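Local structure of VgrG protein (Vibrio cholerae, 4E1F) at residues A12-P17 against V92-E97; S284-I289 against L346-E351. The protein probably acts as a toxin that cross-links G-actin, through an actin cross-linking domain that binds ADP and manganese. The protein carries 1 engineered substitution. All coordinates share one frame; numbering follows the deposited sequence.

How the interactions relate
Interactions 1 and 2 lie about 19 Å apart between centres, with about 7 Å between their nearest atoms, and do not touch. Both segments of interaction 1 come before either segment of interaction 2 along the chain. Both belong to the actin cross-linking domain and both reach the ADP site. Interaction 1 joins the N-terminal loop to strand 85-97, while interaction 2 joins the turn before helix 292-307 to strand 344-352. Strand 24-30 pairs with strand 85-97, and strand 173-180 pairs with both strands 24-30 and 344-352. Since F16, V92, S93, P95 and L349 all line it, the nucleotide pocket is built from parts of the chain far apart in sequence.

Interaction 1. Residues A12-P17 against V92-E97; sequences ATPDFP and VSYPCE. With ADP (adenosine-5'-diphosphate), chain B.
F16 and Y94 both carry CG anti to their own carbonyl carbon, with chi1 -62° for F16 and -78° for Y94, and these rotations bring the two rings together. The edge of F16 turns toward the face of Y94 in an offset edge-to-face pair, with centroids 5.8 Å apart and planes at 75°. The Y94 hydroxyl reaches back to P14. OH donates to P14 O at 2.8 Å, with the donor tilted from the carbonyl plane, and P14 O lies in the plane of the Y94 ring. P14 CD also touches Y94 OH, at 3.3 Å. This contact lays the N-terminal loop of the actin cross-linking domain against strand 85-97, where the nucleotide binds. One face of F16 takes ADP C8, which is 3.6 Å above the ring plane and offset toward the rim. F16 CZ meets V92 CG1 at the ring's edge. F16 CD1 also packs on P95 CD, at 3.5 Å. P95 CG in turn touches the adenine, 3.6 Å from ADP C5. S93 O accepts a hydrogen bond from ADP O2' at 2.7 Å, while S93 OG is hydrogen-bonded to I27 N. P17 CD lies 4.0 Å from P95 CD.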
loop_
_atom_site.group_PDB
_atom_site.type_symbol
_atom_site.label_atom_id
_atom_site.label_comp_id
_atom_site.label_asym_id
_atom_site.label_seq_id
_atom_site.Cartn_x
_atom_site.Cartn_y
_atom_site.Cartn_z
ATOM N N ALA A 12 7.239 -21.219 2.174
ATOM C CA ALA A 12 7.451 -19.775 2.019
ATOM C C ALA A 12 6.324 -19.111 1.208
ATOM O O ALA A 12 5.903 -19.667 0.191
ATOM C CB ALA A 12 8.801 -19.513 1.362
ATOM N N THR A 13 5.812 -17.944 1.681
ATOM C CA THR A 13 4.728 -17.206 1.000
ATOM C C THR A 13 5.287 -16.581 -0.277
ATOM O O THR A 13 6.285 -15.850 -0.196
ATOM C CB THR A 13 4.105 -16.086 1.874
ATOM O OG1 THR A 13 5.132 -15.319 2.500
ATOM C CG2 THR A 13 3.129 -16.599 2.897
ATOM N N PRO A 14 4.703 -16.855 -1.467
ATOM C CA PRO A 14 5.256 -16.249 -2.686
ATOM C C PRO A 14 5.262 -14.723 -2.607
ATOM O O PRO A 14 4.402 -14.123 -1.930
ATOM C CB PRO A 14 4.327 -16.762 -3.795
ATOM C CG PRO A 14 3.702 -18.011 -3.228
ATOM C CD PRO A 14 3.534 -17.706 -1.775
ATOM N N ASP A 15 6.285 -14.104 -3.220
ATOM C CA ASP A 15 6.394 -12.648 -3.336
ATOM C C ASP A 15 5.363 -12.237 -4.382
ATOM O O ASP A 15 5.043 -13.035 -5.262
ATOM C CB ASP A 15 7.784 -12.234 -3.852
ATOM C CG ASP A 15 8.923 -12.468 -2.886
ATOM O OD1 ASP A 15 8.882 -11.896 -1.768
ATOM O OD2 ASP A 15 9.891 -13.161 -3.269
ATOM N N PHE A 16 4.864 -11.004 -4.314
ATOM C CA PHE A 16 3.903 -10.530 -5.302
ATOM C C PHE A 16 4.472 -10.664 -6.733
ATOM O O PHE A 16 5.650 -10.343 -6.937
ATOM C CB PHE A 16 3.564 -9.029 -5.073
ATOM C CG PHE A 16 2.919 -8.622 -3.764
ATOM C CD1 PHE A 16 1.746 -9.230 -3.327
ATOM C CD2 PHE A 16 3.439 -7.571 -3.012
ATOM C CE1 PHE A 16 1.124 -8.821 -2.140
ATOM C CE2 PHE A 16 2.813 -7.158 -1.821
ATOM C CZ PHE A 16 1.671 -7.802 -1.383
ATOM N N PRO A 17 3.660 -11.052 -7.752
ATOM C CA PRO A 17 4.148 -10.913 -9.133
ATOM C C PRO A 17 4.395 -9.403 -9.362
ATOM O O PRO A 17 3.712 -8.578 -8.748
ATOM C CB PRO A 17 2.974 -11.392 -9.982
ATOM C CG PRO A 17 1.795 -11.289 -9.128
ATOM C CD PRO A 17 2.231 -11.432 -7.712
ATOM N N VAL A 92 -4.200 -9.718 2.407
ATOM C CA VAL A 92 -3.491 -8.921 1.385
ATOM C C VAL A 92 -3.430 -9.680 0.058
ATOM O O VAL A 92 -2.724 -10.677 -0.071
ATOM C CB VAL A 92 -2.078 -8.488 1.870
ATOM C CG1 VAL A 92 -1.447 -7.521 0.875
ATOM C CG2 VAL A 92 -2.142 -7.854 3.260
ATOM N N SER A 93 -4.206 -9.233 -0.917
ATOM C CA SER A 93 -4.281 -9.959 -2.173
ATOM C C SER A 93 -3.008 -9.838 -2.969
ATOM O O SER A 93 -2.253 -8.862 -2.809
ATOM C CB SER A 93 -5.476 -9.491 -3.001
ATOM O OG SER A 93 -5.145 -8.273 -3.653
ATOM N N TYR A 94 -2.764 -10.845 -3.816
ATOM C CA TYR A 94 -1.695 -10.803 -4.790
ATOM C C TYR A 94 -2.312 -9.954 -5.890
ATOM O O TYR A 94 -3.510 -10.131 -6.178
ATOM C CB TYR A 94 -1.377 -12.219 -5.284
ATOM C CG TYR A 94 -0.544 -12.961 -4.266
ATOM C CD1 TYR A 94 -1.146 -13.687 -3.240
ATOM C CD2 TYR A 94 0.845 -12.863 -4.269
ATOM C CE1 TYR A 94 -0.386 -14.329 -2.265
ATOM C CE2 TYR A 94 1.616 -13.511 -3.302
ATOM C CZ TYR A 94 0.995 -14.265 -2.317
ATOM O OH TYR A 94 1.746 -14.910 -1.366
ATOM N N PRO A 95 -1.564 -8.981 -6.473
ATOM C CA PRO A 95 -2.176 -8.115 -7.490
ATOM C C PRO A 95 -2.641 -8.898 -8.724
ATOM O O PRO A 95 -2.101 -9.977 -9.008
ATOM C CB PRO A 95 -1.045 -7.151 -7.844
ATOM C CG PRO A 95 0.223 -7.874 -7.481
ATOM C CD PRO A 95 -0.141 -8.620 -6.251
ATOM N N CYS A 96 -3.635 -8.357 -9.441
ATOM C CA CYS A 96 -4.141 -8.933 -10.683
ATOM C C CYS A 96 -4.385 -7.783 -11.649
ATOM O O CYS A 96 -4.213 -6.621 -11.257
ATOM C CB CYS A 96 -5.411 -9.749 -10.441
ATOM S SG CYS A 96 -6.825 -8.794 -9.842
ATOM N N GLU A 97 -4.733 -8.100 -12.918
ATOM C CA GLU A 97 -5.083 -7.090 -13.910
ATOM C C GLU A 97 -6.407 -6.468 -13.493
ATOM O O GLU A 97 -7.326 -7.193 -13.085
ATOM C CB GLU A 97 -5.223 -7.719 -15.303
ATOM C CG GLU A 97 -3.949 -8.427 -15.755
ATOM C CD GLU A 97 -4.069 -9.336 -16.965
ATOM O OE1 GLU A 97 -3.333 -10.348 -17.024
ATOM O OE2 GLU A 97 -4.885 -9.030 -17.863
HETATM P PB ADP B . 3.127 -3.485 4.591
HETATM O O1B ADP B . 3.641 -4.918 4.536
HETATM O O2B ADP B . 4.344 -2.572 4.770
HETATM O O3B ADP B . 2.257 -3.373 5.892
HETATM P PA ADP B . 1.627 -4.051 2.146
HETATM O O1A ADP B . 2.727 -4.957 1.700
HETATM O O2A ADP B . 0.563 -4.893 2.854
HETATM O O3A ADP B . 2.302 -3.105 3.259
HETATM O "O5'" ADP B . 0.948 -3.363 0.821
HETATM C "C5'" ADP B . 0.737 -4.141 -0.408
HETATM C "C4'" ADP B . -0.420 -3.870 -1.366
HETATM O "O4'" ADP B . 0.091 -3.476 -2.675
HETATM C "C3'" ADP B . -1.371 -5.045 -1.663
HETATM O "O3'" ADP B . -2.726 -4.667 -1.894
HETATM C "C2'" ADP B . -0.815 -5.605 -2.969
HETATM O "O2'" ADP B . -1.676 -6.408 -3.776
HETATM C "C1'" ADP B . -0.486 -4.310 -3.673
HETATM N N9 ADP B . 0.398 -4.427 -4.850
HETATM C C8 ADP B . 1.637 -4.996 -4.873
HETATM N N7 ADP B . 2.159 -5.064 -6.080
HETATM C C5 ADP B . 1.202 -4.478 -6.889
HETATM C C6 ADP B . 1.155 -4.214 -8.280
HETATM N N6 ADP B . 2.175 -4.475 -9.118
HETATM N N1 ADP B . 0.040 -3.631 -8.781
HETATM C C2 ADP B . -0.948 -3.318 -7.933
HETATM N N3 ADP B . -0.998 -3.486 -6.609
HETATM C C4 ADP B . 0.104 -4.079 -6.146
#

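Interaction 2. Residues S284-I289 against L346-E351; sequences SKIVEI and LAILFE. With ADP (adenosine-5'-diphosphate), chain B.
L346 meets K285, I286 and I289 through apolar contacts. CG of L346 is anti to the backbone N (chi1 174°), which sends its two methyl branches toward the 284-289 turn. CD2 meets the turn's backbone, 3.6 Å from I286 CA and equally near K285 O. CD1 lies against the aliphatic part of K285, 4.1 Å from K285 CE. From another direction I289 CG2 comes to L346 CB at 3.9 Å, the two side chains crossing at about a right angle. Further along the strand, I286 CD1 meets I348 CD1 at 4.2 Å.

The polar bonds run within the turn. E288 N donates to K285 O, and I289 N to I286 O, both at 3.1 Å, as expected of 3-10 geometry. K285 is bent at chi2 and chi3, and its NZ forms a salt bridge with E288 OE1 at 3.6 Å.

I286 also touches Y230 of helix 221-245, and I289 touches L223 and V227 of the same helix. Strand 344-352 pairs with strands 173-180, 277-279 and 337-339, and its L349 reaches the adenine, with CD2 3.4 Å from ADP C5.

Across the two segments the contact is apolar, so it probably depends on close fit rather than on directional bonds, while the K285 and E288 charges are paired within the turn.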
loop_
_atom_site.group_PDB
_atom_site.type_symbol
_atom_site.label_atom_id
_atom_site.label_comp_id
_atom_site.label_asym_id
_atom_site.label_seq_id
_atom_site.Cartn_x
_atom_site.Cartn_y
_atom_site.Cartn_z
ATOM N N SER A 284 11.966 9.277 -7.388
ATOM C CA SER A 284 13.165 9.349 -8.234
ATOM C C SER A 284 13.230 8.262 -9.357
ATOM O O SER A 284 14.009 8.414 -10.299
ATOM C CB SER A 284 14.424 9.306 -7.372
ATOM O OG SER A 284 14.512 8.062 -6.695
ATOM N N LYS A 285 12.395 7.202 -9.279
ATOM C CA LYS A 285 12.351 6.133 -10.285
ATOM C C LYS A 285 11.801 6.633 -11.612
ATOM O O LYS A 285 12.261 6.184 -12.658
ATOM C CB LYS A 285 11.487 4.951 -9.809
ATOM C CG LYS A 285 12.090 4.076 -8.699
ATOM C CD LYS A 285 13.182 3.110 -9.176
ATOM C CE LYS A 285 12.691 1.966 -10.043
ATOM N NZ LYS A 285 13.796 1.041 -10.397
ATOM N N ILE A 286 10.823 7.556 -11.580
ATOM C CA ILE A 286 10.162 8.096 -12.778
ATOM C C ILE A 286 11.107 8.821 -13.777
ATOM O O ILE A 286 10.795 8.937 -14.965
ATOM C CB ILE A 286 8.872 8.898 -12.422
ATOM C CG1 ILE A 286 7.860 8.916 -13.610
ATOM C CG2 ILE A 286 9.212 10.311 -11.944
ATOM C CD1 ILE A 286 6.462 9.405 -13.317
ATOM N N VAL A 287 12.264 9.268 -13.285
ATOM C CA VAL A 287 13.292 9.959 -14.066
ATOM C C VAL A 287 13.863 9.031 -15.145
ATOM O O VAL A 287 14.253 9.504 -16.210
ATOM C CB VAL A 287 14.324 10.586 -13.076
ATOM C CG1 VAL A 287 15.772 10.429 -13.515
ATOM C CG2 VAL A 287 13.986 12.039 -12.796
ATOM N N GLU A 288 13.770 7.709 -14.916
ATOM C CA GLU A 288 14.222 6.652 -15.829
ATOM C C GLU A 288 13.358 6.554 -17.097
ATOM O O GLU A 288 13.846 6.059 -18.113
ATOM C CB GLU A 288 14.269 5.287 -15.105
ATOM C CG GLU A 288 15.162 5.237 -13.863
ATOM C CD GLU A 288 15.040 4.026 -12.946
ATOM O OE1 GLU A 288 14.255 3.101 -13.261
ATOM O OE2 GLU A 288 15.732 4.008 -11.903
ATOM N N ILE A 289 12.091 7.032 -17.060
ATOM C CA ILE A 289 11.219 6.962 -18.241
ATOM C C ILE A 289 11.581 8.028 -19.297
ATOM O O ILE A 289 11.072 7.992 -20.421
ATOM C CB ILE A 289 9.690 6.905 -17.912
ATOM C CG1 ILE A 289 9.128 8.305 -17.575
ATOM C CG2 ILE A 289 9.383 5.859 -16.834
ATOM C CD1 ILE A 289 7.657 8.475 -17.665
ATOM N N LEU A 346 8.270 1.061 -16.440
ATOM C CA LEU A 346 8.020 1.387 -15.034
ATOM C C LEU A 346 6.545 1.512 -14.705
ATOM O O LEU A 346 5.801 2.190 -15.419
ATOM C CB LEU A 346 8.755 2.678 -14.598
ATOM C CG LEU A 346 8.469 3.222 -13.164
ATOM C CD1 LEU A 346 9.143 2.356 -12.073
ATOM C CD2 LEU A 346 8.983 4.665 -13.012
ATOM N N ALA A 347 6.133 0.847 -13.603
ATOM C CA ALA A 347 4.798 0.966 -13.047
ATOM C C ALA A 347 4.974 1.757 -11.761
ATOM O O ALA A 347 5.955 1.547 -11.025
ATOM C CB ALA A 347 4.209 -0.407 -12.723
ATOM N N ILE A 348 4.008 2.644 -11.483
ATOM C CA ILE A 348 3.968 3.461 -10.274
ATOM C C ILE A 348 2.665 3.158 -9.584
ATOM O O ILE A 348 1.635 3.016 -10.239
ATOM C CB ILE A 348 4.241 4.978 -10.526
ATOM C CG1 ILE A 348 3.325 5.558 -11.637
ATOM C CG2 ILE A 348 5.718 5.185 -10.828
ATOM C CD1 ILE A 348 3.297 7.100 -11.737
ATOM N N LEU A 349 2.732 2.941 -8.270
ATOM C CA LEU A 349 1.594 2.505 -7.473
ATOM C C LEU A 349 1.043 3.531 -6.502
ATOM O O LEU A 349 1.778 4.388 -6.006
ATOM C CB LEU A 349 1.977 1.223 -6.729
ATOM C CG LEU A 349 1.841 -0.112 -7.478
ATOM C CD1 LEU A 349 2.831 -0.221 -8.643
ATOM C CD2 LEU A 349 2.140 -1.250 -6.540
ATOM N N PHE A 350 -0.268 3.446 -6.249
ATOM C CA PHE A 350 -0.978 4.366 -5.379
ATOM C C PHE A 350 -1.934 3.623 -4.454
ATOM O O PHE A 350 -2.743 2.809 -4.907
ATOM C CB PHE A 350 -1.748 5.381 -6.228
ATOM C CG PHE A 350 -0.833 6.130 -7.166
ATOM C CD1 PHE A 350 -0.126 7.244 -6.727
ATOM C CD2 PHE A 350 -0.595 5.657 -8.453
ATOM C CE1 PHE A 350 0.779 7.890 -7.569
ATOM C CE2 PHE A 350 0.307 6.305 -9.297
ATOM C CZ PHE A 350 0.972 7.424 -8.858
ATOM N N GLU A 351 -1.877 3.942 -3.158
ATOM C CA GLU A 351 -2.778 3.340 -2.203
ATOM C C GLU A 351 -3.965 4.238 -1.958
ATOM O O GLU A 351 -3.802 5.405 -1.619
ATOM C CB GLU A 351 -2.032 3.049 -0.891
ATOM C CG GLU A 351 -2.858 2.337 0.171
ATOM C CD GLU A 351 -2.112 2.155 1.482
ATOM O OE1 GLU A 351 -1.022 1.547 1.475
ATOM O OE2 GLU A 351 -2.637 2.592 2.530
HETATM P PB ADP B . 3.127 -3.485 4.591
HETATM O O1B ADP B . 3.641 -4.918 4.536
HETATM O O2B ADP B . 4.344 -2.572 4.770
HETATM O O3B ADP B . 2.257 -3.373 5.892
HETATM P PA ADP B . 1.627 -4.051 2.146
HETATM O O1A ADP B . 2.727 -4.957 1.700
HETATM O O2A ADP B . 0.563 -4.893 2.854
HETATM O O3A ADP B . 2.302 -3.105 3.259
HETATM O "O5'" ADP B . 0.948 -3.363 0.821
HETATM C "C5'" ADP B . 0.737 -4.141 -0.408
HETATM C "C4'" ADP B . -0.420 -3.870 -1.366
HETATM O "O4'" ADP B . 0.091 -3.476 -2.675
HETATM C "C3'" ADP B . -1.371 -5.045 -1.663
HETATM O "O3'" ADP B . -2.726 -4.667 -1.894
HETATM C "C2'" ADP B . -0.815 -5.605 -2.969
HETATM O "O2'" ADP B . -1.676 -6.408 -3.776
HETATM C "C1'" ADP B . -0.486 -4.310 -3.673
HETATM N N9 ADP B . 0.398 -4.427 -4.850
HETATM C C8 ADP B . 1.637 -4.996 -4.873
HETATM N N7 ADP B . 2.159 -5.064 -6.080
HETATM C C5 ADP B . 1.202 -4.478 -6.889
HETATM C C6 ADP B . 1.155 -4.214 -8.280
HETATM N N6 ADP B . 2.175 -4.475 -9.118
HETATM N N1 ADP B . 0.040 -3.631 -8.781
HETATM C C2 ADP B . -0.948 -3.318 -7.933
HETATM N N3 ADP B . -0.998 -3.486 -6.609
HETATM C C4 ADP B . 0.104 -4.079 -6.146
#